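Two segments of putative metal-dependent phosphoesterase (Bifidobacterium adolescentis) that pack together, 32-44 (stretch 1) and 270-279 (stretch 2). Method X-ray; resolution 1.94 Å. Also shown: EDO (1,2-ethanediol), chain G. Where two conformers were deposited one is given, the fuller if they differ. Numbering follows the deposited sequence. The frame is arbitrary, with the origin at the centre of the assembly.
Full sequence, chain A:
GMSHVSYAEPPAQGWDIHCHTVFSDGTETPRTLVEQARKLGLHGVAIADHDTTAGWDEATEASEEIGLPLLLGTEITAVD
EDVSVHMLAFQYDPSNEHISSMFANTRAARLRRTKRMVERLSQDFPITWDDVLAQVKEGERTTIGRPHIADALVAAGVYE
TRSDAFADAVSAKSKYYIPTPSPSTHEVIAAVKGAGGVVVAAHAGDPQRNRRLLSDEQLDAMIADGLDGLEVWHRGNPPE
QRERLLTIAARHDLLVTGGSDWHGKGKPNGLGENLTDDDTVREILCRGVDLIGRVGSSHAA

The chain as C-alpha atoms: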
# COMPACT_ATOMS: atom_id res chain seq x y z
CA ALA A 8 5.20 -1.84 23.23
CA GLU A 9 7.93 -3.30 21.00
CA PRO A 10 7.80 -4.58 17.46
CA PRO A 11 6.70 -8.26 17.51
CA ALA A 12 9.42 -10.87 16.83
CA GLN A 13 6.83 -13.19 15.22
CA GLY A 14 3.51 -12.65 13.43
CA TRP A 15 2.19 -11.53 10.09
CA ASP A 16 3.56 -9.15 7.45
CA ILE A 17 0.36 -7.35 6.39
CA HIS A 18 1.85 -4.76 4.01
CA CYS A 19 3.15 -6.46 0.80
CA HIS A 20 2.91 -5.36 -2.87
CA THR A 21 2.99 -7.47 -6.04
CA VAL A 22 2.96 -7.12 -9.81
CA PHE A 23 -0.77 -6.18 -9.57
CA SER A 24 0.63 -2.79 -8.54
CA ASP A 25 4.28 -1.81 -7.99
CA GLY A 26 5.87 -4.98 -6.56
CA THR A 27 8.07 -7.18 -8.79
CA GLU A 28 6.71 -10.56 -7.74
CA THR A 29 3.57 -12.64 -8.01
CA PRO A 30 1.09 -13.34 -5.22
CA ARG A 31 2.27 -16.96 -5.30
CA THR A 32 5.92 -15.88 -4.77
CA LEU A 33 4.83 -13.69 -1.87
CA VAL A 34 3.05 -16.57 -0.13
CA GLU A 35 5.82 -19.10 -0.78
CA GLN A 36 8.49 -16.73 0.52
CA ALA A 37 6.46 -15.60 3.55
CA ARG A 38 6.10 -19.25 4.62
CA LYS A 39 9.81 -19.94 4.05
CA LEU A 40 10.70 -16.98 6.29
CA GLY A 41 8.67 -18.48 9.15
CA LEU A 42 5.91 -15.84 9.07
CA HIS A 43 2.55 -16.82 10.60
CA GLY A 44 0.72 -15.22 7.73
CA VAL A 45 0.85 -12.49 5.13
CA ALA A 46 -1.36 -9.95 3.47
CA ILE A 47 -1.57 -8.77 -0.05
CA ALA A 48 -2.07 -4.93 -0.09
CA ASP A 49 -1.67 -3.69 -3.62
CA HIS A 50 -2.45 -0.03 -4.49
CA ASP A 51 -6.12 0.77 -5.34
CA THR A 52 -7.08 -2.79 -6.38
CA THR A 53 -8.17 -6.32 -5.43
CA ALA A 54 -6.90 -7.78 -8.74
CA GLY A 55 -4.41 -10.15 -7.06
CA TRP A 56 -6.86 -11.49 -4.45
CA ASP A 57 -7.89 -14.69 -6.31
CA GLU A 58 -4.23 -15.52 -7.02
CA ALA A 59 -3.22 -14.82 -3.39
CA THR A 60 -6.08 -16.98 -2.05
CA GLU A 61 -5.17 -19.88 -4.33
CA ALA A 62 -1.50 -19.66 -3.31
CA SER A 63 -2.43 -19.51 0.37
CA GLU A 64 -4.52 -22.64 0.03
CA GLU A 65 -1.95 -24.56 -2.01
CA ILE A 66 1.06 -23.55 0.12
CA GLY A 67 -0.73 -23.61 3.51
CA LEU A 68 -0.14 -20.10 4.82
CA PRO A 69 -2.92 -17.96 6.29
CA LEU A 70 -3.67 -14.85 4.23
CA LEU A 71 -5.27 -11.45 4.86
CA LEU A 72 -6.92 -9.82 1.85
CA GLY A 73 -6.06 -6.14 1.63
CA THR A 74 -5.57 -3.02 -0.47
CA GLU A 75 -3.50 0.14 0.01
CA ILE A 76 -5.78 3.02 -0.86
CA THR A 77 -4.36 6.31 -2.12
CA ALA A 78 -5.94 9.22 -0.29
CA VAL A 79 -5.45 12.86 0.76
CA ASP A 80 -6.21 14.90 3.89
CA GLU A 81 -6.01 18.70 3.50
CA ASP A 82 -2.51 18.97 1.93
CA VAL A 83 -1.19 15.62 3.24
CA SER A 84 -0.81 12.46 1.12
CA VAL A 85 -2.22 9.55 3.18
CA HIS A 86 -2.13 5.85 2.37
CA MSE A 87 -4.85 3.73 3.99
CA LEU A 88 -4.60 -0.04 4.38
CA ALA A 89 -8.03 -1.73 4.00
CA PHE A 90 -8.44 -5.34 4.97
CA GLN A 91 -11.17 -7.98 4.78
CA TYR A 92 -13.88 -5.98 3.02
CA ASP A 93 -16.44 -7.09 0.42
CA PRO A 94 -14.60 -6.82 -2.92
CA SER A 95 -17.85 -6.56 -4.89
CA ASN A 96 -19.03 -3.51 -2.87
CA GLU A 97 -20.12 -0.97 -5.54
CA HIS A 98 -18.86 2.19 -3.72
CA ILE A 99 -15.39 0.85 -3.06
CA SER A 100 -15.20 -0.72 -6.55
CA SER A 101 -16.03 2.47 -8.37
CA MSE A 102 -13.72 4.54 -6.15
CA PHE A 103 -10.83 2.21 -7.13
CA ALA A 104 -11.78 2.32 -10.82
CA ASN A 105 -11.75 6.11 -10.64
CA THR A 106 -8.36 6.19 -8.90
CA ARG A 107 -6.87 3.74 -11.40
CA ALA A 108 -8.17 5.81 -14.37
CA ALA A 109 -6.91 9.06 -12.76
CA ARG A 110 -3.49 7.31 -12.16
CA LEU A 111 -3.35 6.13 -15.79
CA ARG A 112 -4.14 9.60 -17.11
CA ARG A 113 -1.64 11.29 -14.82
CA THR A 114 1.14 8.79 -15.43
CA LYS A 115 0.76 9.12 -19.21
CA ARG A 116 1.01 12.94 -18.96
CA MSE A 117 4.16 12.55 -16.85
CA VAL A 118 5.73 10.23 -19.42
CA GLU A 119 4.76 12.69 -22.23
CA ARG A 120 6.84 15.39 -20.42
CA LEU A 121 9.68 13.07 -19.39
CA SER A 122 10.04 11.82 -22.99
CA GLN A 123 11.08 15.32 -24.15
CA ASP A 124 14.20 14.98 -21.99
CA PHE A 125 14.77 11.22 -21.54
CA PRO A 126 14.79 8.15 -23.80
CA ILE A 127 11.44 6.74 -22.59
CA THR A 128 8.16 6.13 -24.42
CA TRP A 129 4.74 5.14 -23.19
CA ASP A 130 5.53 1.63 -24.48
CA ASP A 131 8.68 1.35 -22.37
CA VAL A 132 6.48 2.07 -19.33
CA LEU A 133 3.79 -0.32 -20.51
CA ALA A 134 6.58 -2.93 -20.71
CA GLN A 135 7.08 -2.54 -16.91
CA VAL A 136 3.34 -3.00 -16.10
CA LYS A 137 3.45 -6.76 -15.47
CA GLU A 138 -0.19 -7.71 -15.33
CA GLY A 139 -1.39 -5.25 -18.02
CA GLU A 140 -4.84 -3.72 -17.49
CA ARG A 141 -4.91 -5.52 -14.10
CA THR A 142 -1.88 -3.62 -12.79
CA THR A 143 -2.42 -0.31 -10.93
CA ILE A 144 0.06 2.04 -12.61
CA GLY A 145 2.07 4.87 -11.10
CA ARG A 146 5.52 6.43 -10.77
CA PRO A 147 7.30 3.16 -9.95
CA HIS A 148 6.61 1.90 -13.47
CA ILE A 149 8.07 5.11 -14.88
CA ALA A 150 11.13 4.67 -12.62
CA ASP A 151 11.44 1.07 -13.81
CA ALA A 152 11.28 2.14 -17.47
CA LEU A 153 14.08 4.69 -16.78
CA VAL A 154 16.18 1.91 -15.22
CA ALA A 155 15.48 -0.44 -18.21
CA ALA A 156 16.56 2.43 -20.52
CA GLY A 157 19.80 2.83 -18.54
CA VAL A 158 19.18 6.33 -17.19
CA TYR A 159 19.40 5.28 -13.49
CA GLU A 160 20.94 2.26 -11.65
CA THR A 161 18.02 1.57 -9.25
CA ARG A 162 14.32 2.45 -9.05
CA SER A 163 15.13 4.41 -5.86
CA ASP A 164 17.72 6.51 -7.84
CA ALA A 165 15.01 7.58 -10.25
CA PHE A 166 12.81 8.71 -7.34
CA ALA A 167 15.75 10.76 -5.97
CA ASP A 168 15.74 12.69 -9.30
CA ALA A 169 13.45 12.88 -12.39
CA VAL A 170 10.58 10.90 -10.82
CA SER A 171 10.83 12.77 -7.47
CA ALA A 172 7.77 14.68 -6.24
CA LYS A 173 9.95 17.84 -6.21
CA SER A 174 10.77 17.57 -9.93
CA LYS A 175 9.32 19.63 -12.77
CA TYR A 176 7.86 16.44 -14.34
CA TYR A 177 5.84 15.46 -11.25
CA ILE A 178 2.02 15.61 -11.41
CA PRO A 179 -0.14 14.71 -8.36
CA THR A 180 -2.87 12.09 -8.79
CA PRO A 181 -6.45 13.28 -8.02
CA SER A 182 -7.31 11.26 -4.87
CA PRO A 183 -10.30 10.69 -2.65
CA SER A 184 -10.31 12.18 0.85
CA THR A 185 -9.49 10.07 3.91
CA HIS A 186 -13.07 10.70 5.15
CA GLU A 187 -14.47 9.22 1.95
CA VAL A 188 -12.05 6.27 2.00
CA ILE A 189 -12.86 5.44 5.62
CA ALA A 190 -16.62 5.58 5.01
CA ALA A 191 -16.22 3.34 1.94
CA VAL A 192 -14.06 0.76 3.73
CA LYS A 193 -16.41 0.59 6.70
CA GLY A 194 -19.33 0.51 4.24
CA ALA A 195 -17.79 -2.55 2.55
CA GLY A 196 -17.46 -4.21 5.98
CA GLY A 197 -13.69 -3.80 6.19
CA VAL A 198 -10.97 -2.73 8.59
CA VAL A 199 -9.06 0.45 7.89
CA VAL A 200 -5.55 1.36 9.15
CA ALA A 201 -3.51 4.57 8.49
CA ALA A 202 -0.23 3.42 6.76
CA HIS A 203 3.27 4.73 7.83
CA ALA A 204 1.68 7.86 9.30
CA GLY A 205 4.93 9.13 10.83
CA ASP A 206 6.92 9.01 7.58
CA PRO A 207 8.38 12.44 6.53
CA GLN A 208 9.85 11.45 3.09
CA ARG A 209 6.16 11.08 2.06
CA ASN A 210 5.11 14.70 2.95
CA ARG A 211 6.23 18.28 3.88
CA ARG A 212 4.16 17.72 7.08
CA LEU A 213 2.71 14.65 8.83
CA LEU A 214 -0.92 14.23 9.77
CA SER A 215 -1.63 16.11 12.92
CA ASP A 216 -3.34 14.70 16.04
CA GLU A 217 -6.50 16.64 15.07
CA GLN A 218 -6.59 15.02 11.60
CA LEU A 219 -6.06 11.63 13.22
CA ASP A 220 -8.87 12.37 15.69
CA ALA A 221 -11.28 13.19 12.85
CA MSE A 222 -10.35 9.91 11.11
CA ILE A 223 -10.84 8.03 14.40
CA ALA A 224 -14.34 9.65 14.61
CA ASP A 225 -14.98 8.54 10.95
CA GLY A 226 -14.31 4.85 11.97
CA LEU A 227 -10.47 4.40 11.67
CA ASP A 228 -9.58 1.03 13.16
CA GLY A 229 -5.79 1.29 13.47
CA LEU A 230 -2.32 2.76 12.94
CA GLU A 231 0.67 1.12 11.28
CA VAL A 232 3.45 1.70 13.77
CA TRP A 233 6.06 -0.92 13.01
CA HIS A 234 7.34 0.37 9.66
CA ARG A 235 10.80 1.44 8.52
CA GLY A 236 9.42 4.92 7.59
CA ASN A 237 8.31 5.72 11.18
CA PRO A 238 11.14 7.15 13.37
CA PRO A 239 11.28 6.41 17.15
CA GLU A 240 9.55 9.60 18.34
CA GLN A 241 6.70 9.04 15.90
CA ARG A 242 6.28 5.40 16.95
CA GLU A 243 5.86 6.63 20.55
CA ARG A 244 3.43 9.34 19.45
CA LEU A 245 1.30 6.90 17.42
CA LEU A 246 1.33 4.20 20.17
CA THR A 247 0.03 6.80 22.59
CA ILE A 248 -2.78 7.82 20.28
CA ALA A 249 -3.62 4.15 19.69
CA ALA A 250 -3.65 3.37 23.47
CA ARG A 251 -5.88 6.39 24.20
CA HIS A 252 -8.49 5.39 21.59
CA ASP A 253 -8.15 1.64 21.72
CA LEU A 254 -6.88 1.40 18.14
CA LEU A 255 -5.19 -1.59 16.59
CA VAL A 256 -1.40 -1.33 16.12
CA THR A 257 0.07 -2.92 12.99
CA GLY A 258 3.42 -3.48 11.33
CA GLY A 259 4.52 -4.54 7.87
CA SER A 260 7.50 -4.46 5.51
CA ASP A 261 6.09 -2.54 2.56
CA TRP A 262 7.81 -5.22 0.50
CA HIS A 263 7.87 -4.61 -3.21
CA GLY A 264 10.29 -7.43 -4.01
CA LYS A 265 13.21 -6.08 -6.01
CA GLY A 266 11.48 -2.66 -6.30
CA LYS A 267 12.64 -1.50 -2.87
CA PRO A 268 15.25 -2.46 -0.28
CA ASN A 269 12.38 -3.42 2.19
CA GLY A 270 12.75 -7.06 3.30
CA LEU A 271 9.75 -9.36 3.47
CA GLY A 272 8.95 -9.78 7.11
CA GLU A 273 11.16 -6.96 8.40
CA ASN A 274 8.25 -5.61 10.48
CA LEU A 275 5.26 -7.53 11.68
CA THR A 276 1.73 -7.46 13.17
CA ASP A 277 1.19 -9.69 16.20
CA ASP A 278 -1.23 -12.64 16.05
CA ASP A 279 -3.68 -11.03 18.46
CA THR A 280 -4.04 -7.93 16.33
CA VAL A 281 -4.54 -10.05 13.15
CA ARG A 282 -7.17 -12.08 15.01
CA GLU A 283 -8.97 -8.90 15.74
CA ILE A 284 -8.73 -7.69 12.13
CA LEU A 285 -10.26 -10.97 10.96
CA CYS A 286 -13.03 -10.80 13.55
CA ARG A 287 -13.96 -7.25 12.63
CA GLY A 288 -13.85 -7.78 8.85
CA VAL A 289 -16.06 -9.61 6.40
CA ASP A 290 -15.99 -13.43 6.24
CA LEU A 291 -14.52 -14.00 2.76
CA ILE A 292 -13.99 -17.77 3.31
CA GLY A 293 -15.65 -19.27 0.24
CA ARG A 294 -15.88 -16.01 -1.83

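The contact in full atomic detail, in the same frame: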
# COMPACT_ATOMS: atom_id res chain seq x y z
N THR A 32 4.55 -16.07 -5.30
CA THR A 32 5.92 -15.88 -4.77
C THR A 32 5.88 -15.27 -3.36
O THR A 32 6.58 -15.73 -2.45
CB THR A 32 6.77 -15.08 -5.72
OG1 THR A 32 6.95 -15.88 -6.90
CG2 THR A 32 8.17 -14.73 -5.10
N LEU A 33 5.00 -14.28 -3.18
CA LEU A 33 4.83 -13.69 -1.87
C LEU A 33 4.48 -14.72 -0.80
O LEU A 33 5.10 -14.75 0.25
CB LEU A 33 3.78 -12.57 -1.93
CG LEU A 33 3.20 -12.05 -0.59
CD1 LEU A 33 4.31 -11.35 0.25
CD2 LEU A 33 2.09 -11.10 -0.90
N VAL A 34 3.51 -15.59 -1.09
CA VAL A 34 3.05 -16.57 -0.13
C VAL A 34 4.10 -17.63 0.17
O VAL A 34 4.32 -17.97 1.33
CB VAL A 34 1.69 -17.24 -0.59
CG1 VAL A 34 1.37 -18.44 0.28
CG2 VAL A 34 0.57 -16.18 -0.63
N GLU A 35 4.74 -18.12 -0.89
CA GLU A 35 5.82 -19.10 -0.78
C GLU A 35 6.97 -18.56 0.06
O GLU A 35 7.46 -19.23 0.96
CB GLU A 35 6.37 -19.42 -2.19
CG GLU A 35 7.70 -20.23 -2.18
CD GLU A 35 8.79 -19.65 -3.10
OE1 GLU A 35 8.58 -18.62 -3.78
OE2 GLU A 35 9.88 -20.22 -3.15
N GLN A 36 7.39 -17.34 -0.23
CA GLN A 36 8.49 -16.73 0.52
C GLN A 36 8.12 -16.42 1.98
O GLN A 36 8.90 -16.68 2.88
CB GLN A 36 9.02 -15.49 -0.18
CG GLN A 36 9.73 -15.83 -1.52
CD GLN A 36 10.38 -14.59 -2.16
OE1 GLN A 36 10.15 -13.47 -1.72
NE2 GLN A 36 11.22 -14.80 -3.18
N ALA A 37 6.92 -15.90 2.20
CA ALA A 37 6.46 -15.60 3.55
C ALA A 37 6.48 -16.87 4.43
O ALA A 37 6.90 -16.81 5.57
CB ALA A 37 5.05 -14.95 3.54
N ARG A 38 6.03 -18.00 3.89
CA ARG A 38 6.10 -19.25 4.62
C ARG A 38 7.52 -19.66 4.94
O ARG A 38 7.84 -20.00 6.11
CB ARG A 38 5.38 -20.39 3.89
CG ARG A 38 5.10 -21.59 4.85
CD ARG A 38 4.39 -22.75 4.15
NE ARG A 38 4.69 -24.03 4.82
CZ ARG A 38 4.21 -24.39 6.00
NH1 ARG A 38 3.38 -23.60 6.67
NH2 ARG A 38 4.56 -25.56 6.53
N LYS A 39 8.37 -19.61 3.91
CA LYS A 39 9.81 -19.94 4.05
C LYS A 39 10.54 -19.09 5.10
O LYS A 39 11.44 -19.57 5.76
CB LYS A 39 10.53 -19.84 2.69
CG LYS A 39 10.24 -21.03 1.81
CD LYS A 39 10.74 -20.80 0.40
CE LYS A 39 10.51 -22.00 -0.47
NZ LYS A 39 11.23 -21.85 -1.79
N LEU A 40 10.08 -17.88 5.32
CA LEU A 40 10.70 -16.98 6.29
C LEU A 40 10.14 -17.20 7.69
O LEU A 40 10.51 -16.52 8.60
CB LEU A 40 10.50 -15.54 5.87
CG LEU A 40 11.22 -15.15 4.59
CD1 LEU A 40 10.94 -13.70 4.19
CD2 LEU A 40 12.71 -15.36 4.73
N GLY A 41 9.21 -18.14 7.84
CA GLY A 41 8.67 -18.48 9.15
C GLY A 41 7.60 -17.53 9.64
O GLY A 41 7.33 -17.48 10.83
N LEU A 42 7.00 -16.75 8.73
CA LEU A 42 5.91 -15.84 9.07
C LEU A 42 4.67 -16.66 9.39
O LEU A 42 4.50 -17.74 8.86
CB LEU A 42 5.63 -14.85 7.94
CG LEU A 42 6.81 -13.96 7.48
CD1 LEU A 42 6.31 -12.92 6.48
CD2 LEU A 42 7.53 -13.34 8.68
N HIS A 43 3.82 -16.14 10.27
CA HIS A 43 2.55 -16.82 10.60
C HIS A 43 1.46 -16.56 9.57
O HIS A 43 0.48 -17.27 9.49
CB HIS A 43 2.06 -16.42 11.97
CG HIS A 43 3.02 -16.75 13.06
ND1 HIS A 43 2.83 -16.33 14.36
CD2 HIS A 43 4.17 -17.46 13.06
CE1 HIS A 43 3.82 -16.78 15.11
NE2 HIS A 43 4.63 -17.49 14.35
N GLY A 44 1.64 -15.52 8.79
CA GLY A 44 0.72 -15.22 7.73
C GLY A 44 1.23 -13.99 6.99
O GLY A 44 2.25 -13.40 7.36
N GLY A 270 12.77 -5.61 3.20
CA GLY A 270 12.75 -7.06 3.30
C GLY A 270 11.43 -7.63 3.78
O GLY A 270 10.83 -7.11 4.72
N LEU A 271 11.00 -8.71 3.14
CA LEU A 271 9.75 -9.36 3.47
C LEU A 271 9.90 -9.75 4.90
O LEU A 271 10.94 -10.28 5.29
CB LEU A 271 9.50 -10.61 2.61
CG LEU A 271 8.15 -11.36 2.75
CD1 LEU A 271 6.97 -10.44 2.51
CD2 LEU A 271 8.15 -12.52 1.71
N GLY A 272 8.91 -9.41 5.70
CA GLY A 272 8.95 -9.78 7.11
C GLY A 272 9.73 -8.90 8.03
O GLY A 272 9.82 -9.21 9.22
N GLU A 273 10.29 -7.79 7.55
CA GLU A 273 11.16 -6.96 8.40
C GLU A 273 10.41 -6.26 9.54
O GLU A 273 11.03 -5.83 10.50
CB GLU A 273 11.90 -5.88 7.58
CG GLU A 273 11.06 -4.70 7.14
CD GLU A 273 11.84 -3.68 6.25
OE1 GLU A 273 12.95 -4.01 5.75
OE2 GLU A 273 11.29 -2.58 5.99
N ASN A 274 9.11 -6.06 9.38
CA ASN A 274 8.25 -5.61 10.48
C ASN A 274 6.95 -6.37 10.39
O ASN A 274 6.52 -6.80 9.29
CB ASN A 274 7.95 -4.07 10.44
CG ASN A 274 9.08 -3.24 11.00
OD1 ASN A 274 9.71 -2.43 10.27
ND2 ASN A 274 9.35 -3.40 12.30
N LEU A 275 6.32 -6.54 11.55
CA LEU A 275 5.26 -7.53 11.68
C LEU A 275 4.07 -7.03 12.54
O LEU A 275 4.24 -6.14 13.39
CB LEU A 275 5.83 -8.80 12.28
CG LEU A 275 6.86 -9.60 11.45
CD1 LEU A 275 7.51 -10.71 12.29
CD2 LEU A 275 6.26 -10.19 10.16
N THR A 276 2.90 -7.65 12.33
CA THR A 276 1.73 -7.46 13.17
C THR A 276 1.57 -8.69 14.04
O THR A 276 1.70 -9.81 13.54
CB THR A 276 0.46 -7.25 12.31
OG1 THR A 276 0.67 -6.14 11.44
CG2 THR A 276 -0.75 -6.95 13.18
N ASP A 277 1.33 -8.52 15.34
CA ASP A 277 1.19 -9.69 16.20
C ASP A 277 -0.12 -10.44 15.89
O ASP A 277 -1.03 -9.86 15.32
CB ASP A 277 1.35 -9.41 17.68
CG ASP A 277 0.32 -8.45 18.25
OD1 ASP A 277 -0.87 -8.46 17.88
OD2 ASP A 277 0.73 -7.70 19.16
N ASP A 278 -0.10 -11.73 16.20
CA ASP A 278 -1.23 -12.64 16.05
C ASP A 278 -2.52 -12.14 16.66
O ASP A 278 -3.57 -12.23 16.05
CB ASP A 278 -0.89 -14.01 16.67
CG ASP A 278 0.13 -14.79 15.85
OD1 ASP A 278 0.63 -14.25 14.84
OD2 ASP A 278 0.46 -15.94 16.21
N ASP A 279 -2.46 -11.57 17.85
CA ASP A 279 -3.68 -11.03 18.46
C ASP A 279 -4.32 -9.94 17.65
O ASP A 279 -5.54 -9.91 17.55
CB ASP A 279 -3.44 -10.52 19.88
CG ASP A 279 -3.10 -11.65 20.85
OD1 ASP A 279 -3.33 -12.83 20.49
OD2 ASP A 279 -2.57 -11.37 21.95
C1 EDO G . 12.48 -11.05 0.69
O1 EDO G . 12.57 -9.61 0.93
C2 EDO G . 12.99 -11.49 -0.69
O2 EDO G . 12.05 -11.19 -1.75

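Leu271 is the centre of the contact: with its CA-to-CB bond aimed toward stretch 1 and its side chain in the t, p rotamer, it has more area covered by the other stretch than any other residue here. It enters a pocket made by the last turns of the 32-39 helix and the loop that follows. Leu271 CD1 lies 3.6 Å from Leu33 CD1, while Leu271 CD2 rests on the helix itself, 3.6 Å from Gln36 CB and 4.3 Å from Ala37 CB. Leu271 CD2 also comes close to the helix backbone, 3.6 Å from Ala37 N. That amide is already bonded to Leu33 O at 2.9 Å, and the approach is simple packing.

Past the helix, Leu40 CD1 covers Leu271 from the solvent-exposed end of the pocket, 3.8 Å from Leu271 CB. The chain then turns at Gly41, whose positive phi closes a Schellman motif: Gly41 N bonds to Arg38 O at 2.9 Å and Leu42 N to Ala37 O at 3.2 Å. This turn is followed by Leu42, whose CA-to-CB bond points toward stretch 2. Leu42 CD1 is 4.4 Å from Leu271 CG, and Leu42 CD2 meets Leu275 CD2 at 3.7 Å, extending the apolar patch along stretch 2.

Leu271 itself lies in a type II turn from Gly270 to Glu273, held by Glu273 N to Gly270 O at 3.0 Å and by Gly270 N to Glu273 OE1, also 3.0 Å. Gly272 sits in the turn with positive phi, its CA 4.1 Å from Leu42 CD2. A CB here would lie a tight 3.3 Å from Leu42 CD2 and would jam against the preceding carbonyl oxygen, so both the packing and the turn suit glycine.

At one margin, a 1,2-ethanediol, probably from the crystallisation liquor, bridges the stretches: Leu271 N donates to EDO O1 at 2.9 Å, nearly straight at 173°, and EDO O2 donates to Gln36 OE1 at 3.0 Å.

The polar edge lies farther along, where His43 follows Leu42 and Asp278 opens a helix behind its N-cap, Asp277. The Asp278 CA-to-CB bond points sideways, but its carboxylate comes nearer and meets the imidazole edge. His43 ND1 donates to both oxygens, Asp278 OD1 at 3.1 Å and Asp278 OD2 at 3.0 Å; the wider N-H...O angle, 162° against 137°, makes the OD1 bond the straighter. These are the only direct hydrogen bonds between the stretches.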